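Local coordinates for protein separin (Saccharomyces cerevisiae, PDB 5U1T) that cleaves the Scc1 subunit of cohesin as a caspase-like cysteine protease, releasing sister chromatids at the onset of anaphase, at residues L1187-E1193 with L1222-M1226; Y842-Q848 with Y1505-E1509. All coordinates share one frame; numbering follows the deposited sequence.

How the interactions relate
Interaction 1 pairs two neighbouring helices of the protease part of separase, 1180-1198 and 1209-1237, only 29 residues apart in sequence. Interaction 2 closes a gap of 657 residues, joining the end of helix 829-845, probably of the helical domain, to a turn between strand 1492-1494 and helix 1513-1519 of the C50 peptidase region, so interaction 1 is nested within its loop. Their centres lie 23 Å apart, and they share no helix. Both are partly buried and mix apolar contacts with a salt bridge, but interaction 1 relies on side chains between regular helices, whereas interaction 2 adds a straight backbone hydrogen bond where a helix ends.

Interaction 1: residues L1187-E1193 with L1222-M1226; sequences LLSIINE and LDKRM
The segments 1187-1193 and 1222-1226, on helices 1180-1198 and 1209-1237, run nearly antiparallel, 157° between their directions, with axes 10.0 Å apart at closest approach and Ile1190 level with Leu1222. Ile1190 fills the middle. Its CG2 branch meets the terminal methyl of Met1226 (CG2 to CE 3.7 Å), while CG1 lies beside the Arg1225 guanidinium and CD1 against the backbone of Arg1225 and Met1226. The Met1226 chain, bent at its last torsion (chi3 -65°), also brings CE to Leu1187 CD1, at 3.8 Å. The pair is an antiparallel helical hairpin of the C50 peptidase region, and the side chain of Ile1191 of helix 1180-1198 is about 11 Å from that of Cys1497, the probable catalytic cysteine. Beside the apolar contacts, Arg1225 NH1 forms a salt bridge with Glu1193 OE1 at 3.0 Å, from the syn side but tilted out of the carboxylate plane, with carboxylate and guanidinium planes 60° apart. Arg1225 NH2 gives a weak bond to Ser1189 OG at the guanidinium edge; that hydroxyl in turn bonds weakly to Glu1193 OE2. With an alanine in place of Arg1225, Glu1193 would probably lose its cross-helix countercharge and Ile1190 CG1 its cover. Leu1222 CD2 packs against Glu1193 CB, 3.8 Å away.

Interaction 2: residues Y842-Q848 with Y1505-E1509; sequences YYMITEQ and YGKLE
Ile845 O, at the last turn of helix 829-845, accepts a hydrogen bond from Lys1507 N (3.0 Å, 175° at the hydrogen), nearly along the C=O axis. The helix finishes in a Schellman motif with Glu847 at positive phi, and the partner is a type II' turn from Tyr1505 to Leu1508. Gly1506 in this turn has a positive phi, which favours glycine. Glu847 extends across it, its CD 3.4 Å from Gly1506 CA, and its OE1 uses the anti lone pair in a salt bridge to Lys1507 NZ at 3.2 Å. The lysine chain bends only at its end (chi4 54°), turning the ammonium back toward the carboxylate, and the two side chains cross at about a right angle. Leu1508 forks: CD1 touches Thr846 CG2 at 3.6 Å and CD2 touches Ile845 CG2 at 4.0 Å. With Thr846 OG1 between the backbone N and the carbonyl carbon (chi1 51°), the methyl CG2 is the branch that meets Leu1508. Ile804 of helix 782-805 also touches Ile845 and Leu1508. The Ile845 carbonyl, at a helix end where main-chain acceptors lack partners in a next turn, is thus met by the peptidase-region turn, with charge and methyl contacts beside it.

Interaction 1: residues L1187-E1193 with L1222-M1226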
loop_
_atom_site.group_PDB
_atom_site.type_symbol
_atom_site.label_atom_id
_atom_site.label_comp_id
_atom_site.label_asym_id
_atom_site.label_seq_id
_atom_site.Cartn_x
_atom_site.Cartn_y
_atom_site.Cartn_z
ATOM N N LEU A 1187 32.483 -2.161 -34.050
ATOM C CA LEU A 1187 33.089 -3.295 -33.363
ATOM C C LEU A 1187 32.066 -4.297 -32.841
ATOM O O LEU A 1187 32.202 -5.510 -33.050
ATOM C CB LEU A 1187 33.947 -2.797 -32.200
ATOM C CG LEU A 1187 34.623 -3.869 -31.358
ATOM C CD1 LEU A 1187 35.720 -4.555 -32.150
ATOM C CD2 LEU A 1187 35.155 -3.271 -30.084
ATOM N N LEU A 1188 31.065 -3.780 -32.132
ATOM C CA LEU A 1188 29.976 -4.584 -31.597
ATOM C C LEU A 1188 29.285 -5.349 -32.721
ATOM O O LEU A 1188 28.973 -6.536 -32.583
ATOM C CB LEU A 1188 28.970 -3.706 -30.850
ATOM C CG LEU A 1188 29.328 -3.346 -29.406
ATOM C CD1 LEU A 1188 28.288 -2.427 -28.794
ATOM C CD2 LEU A 1188 29.501 -4.594 -28.568
ATOM N N SER A 1189 29.066 -4.671 -33.838
ATOM C CA SER A 1189 28.512 -5.320 -35.006
ATOM C C SER A 1189 29.396 -6.507 -35.442
ATOM O O SER A 1189 28.889 -7.612 -35.626
ATOM C CB SER A 1189 28.347 -4.315 -36.139
ATOM O OG SER A 1189 28.386 -4.971 -37.397
ATOM N N ILE A 1190 30.705 -6.270 -35.580
ATOM C CA ILE A 1190 31.680 -7.311 -35.903
ATOM C C ILE A 1190 31.671 -8.439 -34.881
ATOM O O ILE A 1190 31.557 -9.611 -35.245
ATOM C CB ILE A 1190 33.120 -6.747 -35.980
ATOM C CG1 ILE A 1190 33.279 -5.803 -37.184
ATOM C CG2 ILE A 1190 34.134 -7.878 -36.050
ATOM C CD1 ILE A 1190 34.493 -4.903 -37.104
ATOM N N ILE A 1191 31.802 -8.078 -33.605
ATOM C CA ILE A 1191 31.785 -9.051 -32.515
ATOM C C ILE A 1191 30.501 -9.901 -32.462
ATOM O O ILE A 1191 30.567 -11.136 -32.396
ATOM C CB ILE A 1191 31.975 -8.361 -31.159
ATOM C CG1 ILE A 1191 33.432 -7.956 -30.983
ATOM C CG2 ILE A 1191 31.572 -9.290 -30.025
ATOM C CD1 ILE A 1191 33.660 -7.098 -29.781
ATOM N N ASN A 1192 29.337 -9.251 -32.491
ATOM C CA ASN A 1192 28.073 -9.987 -32.465
ATOM C C ASN A 1192 27.883 -10.870 -33.701
ATOM O O ASN A 1192 27.151 -11.838 -33.643
ATOM C CB ASN A 1192 26.891 -9.021 -32.320
ATOM C CG ASN A 1192 26.888 -8.314 -30.981
ATOM O OD1 ASN A 1192 27.200 -8.909 -29.945
ATOM N ND2 ASN A 1192 26.545 -7.034 -30.992
ATOM N N GLU A 1193 28.544 -10.553 -34.811
ATOM C CA GLU A 1193 28.445 -11.384 -36.011
ATOM C C GLU A 1193 29.344 -12.603 -35.907
ATOM O O GLU A 1193 28.907 -13.724 -36.150
ATOM C CB GLU A 1193 28.808 -10.594 -37.270
ATOM C CG GLU A 1193 27.683 -9.726 -37.835
ATOM C CD GLU A 1193 28.154 -8.823 -38.976
ATOM O OE1 GLU A 1193 28.888 -9.318 -39.867
ATOM O OE2 GLU A 1193 27.810 -7.620 -38.977
ATOM N N LEU A 1222 35.217 -11.004 -41.401
ATOM C CA LEU A 1222 35.025 -10.396 -40.104
ATOM C C LEU A 1222 36.374 -10.039 -39.500
ATOM O O LEU A 1222 36.510 -9.010 -38.842
ATOM C CB LEU A 1222 34.243 -11.345 -39.188
ATOM C CG LEU A 1222 32.738 -11.379 -39.425
ATOM C CD1 LEU A 1222 32.078 -12.551 -38.689
ATOM C CD2 LEU A 1222 32.140 -10.051 -38.981
ATOM N N ASP A 1223 37.369 -10.887 -39.743
ATOM C CA ASP A 1223 38.713 -10.652 -39.232
ATOM C C ASP A 1223 39.318 -9.406 -39.878
ATOM O O ASP A 1223 39.962 -8.619 -39.194
ATOM C CB ASP A 1223 39.605 -11.881 -39.461
ATOM C CG ASP A 1223 40.973 -11.763 -38.783
ATOM O OD1 ASP A 1223 41.063 -11.982 -37.557
ATOM O OD2 ASP A 1223 41.971 -11.477 -39.486
ATOM N N LYS A 1224 39.092 -9.211 -41.178
ATOM C CA LYS A 1224 39.664 -8.051 -41.864
ATOM C C LYS A 1224 38.965 -6.769 -41.442
ATOM O O LYS A 1224 39.616 -5.724 -41.300
ATOM C CB LYS A 1224 39.592 -8.181 -43.391
ATOM C CG LYS A 1224 40.286 -7.021 -44.140
ATOM C CD LYS A 1224 40.190 -7.193 -45.664
ATOM C CE LYS A 1224 41.076 -6.193 -46.452
ATOM N NZ LYS A 1224 41.736 -6.760 -47.722
ATOM N N ARG A 1225 37.647 -6.844 -41.260
ATOM C CA ARG A 1225 36.888 -5.696 -40.797
ATOM C C ARG A 1225 37.417 -5.223 -39.447
ATOM O O ARG A 1225 37.561 -4.018 -39.226
ATOM C CB ARG A 1225 35.410 -6.032 -40.707
ATOM C CG ARG A 1225 34.740 -6.159 -42.049
ATOM C CD ARG A 1225 33.283 -6.594 -41.894
ATOM N NE ARG A 1225 32.586 -5.918 -40.797
ATOM C CZ ARG A 1225 31.353 -6.228 -40.389
ATOM N NH1 ARG A 1225 30.673 -7.202 -40.985
ATOM N NH2 ARG A 1225 30.789 -5.564 -39.384
ATOM N N MET A 1226 37.733 -6.164 -38.555
ATOM C CA MET A 1226 38.246 -5.779 -37.241
ATOM C C MET A 1226 39.662 -5.210 -37.297
ATOM O O MET A 1226 39.971 -4.216 -36.630
ATOM C CB MET A 1226 38.231 -6.942 -36.264
ATOM C CG MET A 1226 38.693 -6.477 -34.899
ATOM S SD MET A 1226 38.557 -7.686 -33.595
ATOM C CE MET A 1226 36.771 -7.891 -33.509
#

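Interaction 2: residues Y842-Q848 with Y1505-E1509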
loop_
_atom_site.group_PDB
_atom_site.type_symbol
_atom_site.label_atom_id
_atom_site.label_comp_id
_atom_site.label_asym_id
_atom_site.label_seq_id
_atom_site.Cartn_x
_atom_site.Cartn_y
_atom_site.Cartn_z
ATOM N N TYR A 842 13.402 3.367 -16.992
ATOM C CA TYR A 842 14.493 2.455 -16.731
ATOM C C TYR A 842 15.102 1.959 -18.045
ATOM O O TYR A 842 16.308 1.799 -18.147
ATOM C CB TYR A 842 14.024 1.277 -15.872
ATOM C CG TYR A 842 15.045 0.174 -15.820
ATOM C CD1 TYR A 842 16.231 0.343 -15.115
ATOM C CD2 TYR A 842 14.846 -1.022 -16.507
ATOM C CE1 TYR A 842 17.175 -0.646 -15.078
ATOM C CE2 TYR A 842 15.782 -2.011 -16.476
ATOM C CZ TYR A 842 16.947 -1.816 -15.757
ATOM O OH TYR A 842 17.896 -2.797 -15.712
ATOM N N TYR A 843 14.263 1.727 -19.048
ATOM C CA TYR A 843 14.740 1.216 -20.327
ATOM C C TYR A 843 15.474 2.307 -21.066
ATOM O O TYR A 843 16.340 2.031 -21.889
ATOM C CB TYR A 843 13.580 0.649 -21.160
ATOM C CG TYR A 843 13.103 -0.660 -20.588
ATOM C CD1 TYR A 843 14.015 -1.555 -20.031
ATOM C CD2 TYR A 843 11.756 -1.002 -20.561
ATOM C CE1 TYR A 843 13.614 -2.751 -19.487
ATOM C CE2 TYR A 843 11.342 -2.218 -20.010
ATOM C CZ TYR A 843 12.282 -3.080 -19.476
ATOM O OH TYR A 843 11.912 -4.280 -18.911
ATOM N N MET A 844 15.155 3.548 -20.742
ATOM C CA MET A 844 15.893 4.680 -21.277
ATOM C C MET A 844 17.300 4.727 -20.691
ATOM O O MET A 844 18.265 4.797 -21.420
ATOM C CB MET A 844 15.163 5.983 -20.989
ATOM C CG MET A 844 14.239 6.438 -22.096
ATOM S SD MET A 844 13.733 8.167 -21.843
ATOM C CE MET A 844 15.173 8.847 -20.986
ATOM N N ILE A 845 17.401 4.687 -19.371
ATOM C CA ILE A 845 18.677 4.662 -18.679
ATOM C C ILE A 845 19.582 3.507 -19.138
ATOM O O ILE A 845 20.765 3.705 -19.367
ATOM C CB ILE A 845 18.466 4.573 -17.147
ATOM C CG1 ILE A 845 17.655 5.766 -16.658
ATOM C CG2 ILE A 845 19.799 4.503 -16.394
ATOM C CD1 ILE A 845 17.441 5.779 -15.160
ATOM N N THR A 846 19.038 2.306 -19.283
ATOM C CA THR A 846 19.863 1.179 -19.707
ATOM C C THR A 846 19.925 1.093 -21.234
ATOM O O THR A 846 20.538 0.183 -21.799
ATOM C CB THR A 846 19.347 -0.146 -19.144
ATOM O OG1 THR A 846 17.952 -0.255 -19.421
ATOM C CG2 THR A 846 19.562 -0.203 -17.656
ATOM N N GLU A 847 19.266 2.040 -21.886
ATOM C CA GLU A 847 19.341 2.180 -23.328
ATOM C C GLU A 847 18.881 0.950 -24.070
ATOM O O GLU A 847 19.325 0.701 -25.179
ATOM C CB GLU A 847 20.766 2.522 -23.756
ATOM C CG GLU A 847 21.208 3.919 -23.364
ATOM C CD GLU A 847 22.686 4.186 -23.674
ATOM O OE1 GLU A 847 23.200 5.267 -23.285
ATOM O OE2 GLU A 847 23.335 3.316 -24.302
ATOM N N GLN A 848 17.991 0.176 -23.468
ATOM C CA GLN A 848 17.431 -0.965 -24.168
ATOM C C GLN A 848 16.331 -0.453 -25.069
ATOM O O GLN A 848 15.156 -0.576 -24.754
ATOM C CB GLN A 848 16.910 -1.995 -23.186
ATOM C CG GLN A 848 17.790 -2.104 -21.976
ATOM C CD GLN A 848 17.391 -3.228 -21.066
ATOM O OE1 GLN A 848 17.430 -3.098 -19.842
ATOM N NE2 GLN A 848 17.013 -4.356 -21.656
ATOM N N TYR A 1505 24.846 -2.136 -20.451
ATOM C CA TYR A 1505 23.518 -1.599 -20.142
ATOM C C TYR A 1505 23.457 -0.072 -20.027
ATOM O O TYR A 1505 23.216 0.455 -18.939
ATOM C CB TYR A 1505 23.003 -2.193 -18.837
ATOM C CG TYR A 1505 22.778 -3.685 -18.892
ATOM C CD1 TYR A 1505 21.568 -4.214 -19.351
ATOM C CD2 TYR A 1505 23.768 -4.561 -18.487
ATOM C CE1 TYR A 1505 21.360 -5.573 -19.405
ATOM C CE2 TYR A 1505 23.570 -5.924 -18.530
ATOM C CZ TYR A 1505 22.368 -6.430 -18.989
ATOM O OH TYR A 1505 22.190 -7.798 -19.023
ATOM N N GLY A 1506 23.657 0.619 -21.149
ATOM C CA GLY A 1506 23.608 2.065 -21.199
ATOM C C GLY A 1506 24.417 2.747 -20.117
ATOM O O GLY A 1506 25.623 2.518 -19.991
ATOM N N LYS A 1507 23.743 3.561 -19.314
ATOM C CA LYS A 1507 24.400 4.402 -18.330
ATOM C C LYS A 1507 24.634 3.700 -17.016
ATOM O O LYS A 1507 25.022 4.312 -16.030
ATOM C CB LYS A 1507 23.586 5.671 -18.109
ATOM C CG LYS A 1507 23.379 6.460 -19.384
ATOM C CD LYS A 1507 22.369 7.578 -19.185
ATOM C CE LYS A 1507 21.828 8.050 -20.539
ATOM N NZ LYS A 1507 21.275 6.888 -21.334
ATOM N N LEU A 1508 24.405 2.403 -16.991
ATOM C CA LEU A 1508 24.748 1.638 -15.805
ATOM C C LEU A 1508 26.048 0.867 -16.060
ATOM O O LEU A 1508 26.503 0.757 -17.209
ATOM C CB LEU A 1508 23.609 0.693 -15.417
ATOM C CG LEU A 1508 22.242 1.290 -15.072
ATOM C CD1 LEU A 1508 21.313 0.171 -14.567
ATOM C CD2 LEU A 1508 22.352 2.444 -14.058
ATOM N N GLU A 1509 26.652 0.358 -14.988
ATOM C CA GLU A 1509 27.875 -0.423 -15.106
ATOM C C GLU A 1509 27.555 -1.820 -15.605
ATOM O O GLU A 1509 26.566 -2.422 -15.198
ATOM C CB GLU A 1509 28.609 -0.503 -13.776
ATOM C CG GLU A 1509 29.029 0.830 -13.228
ATOM C CD GLU A 1509 29.908 1.602 -14.191
ATOM O OE1 GLU A 1509 30.817 1.006 -14.802
ATOM O OE2 GLU A 1509 29.674 2.818 -14.350
#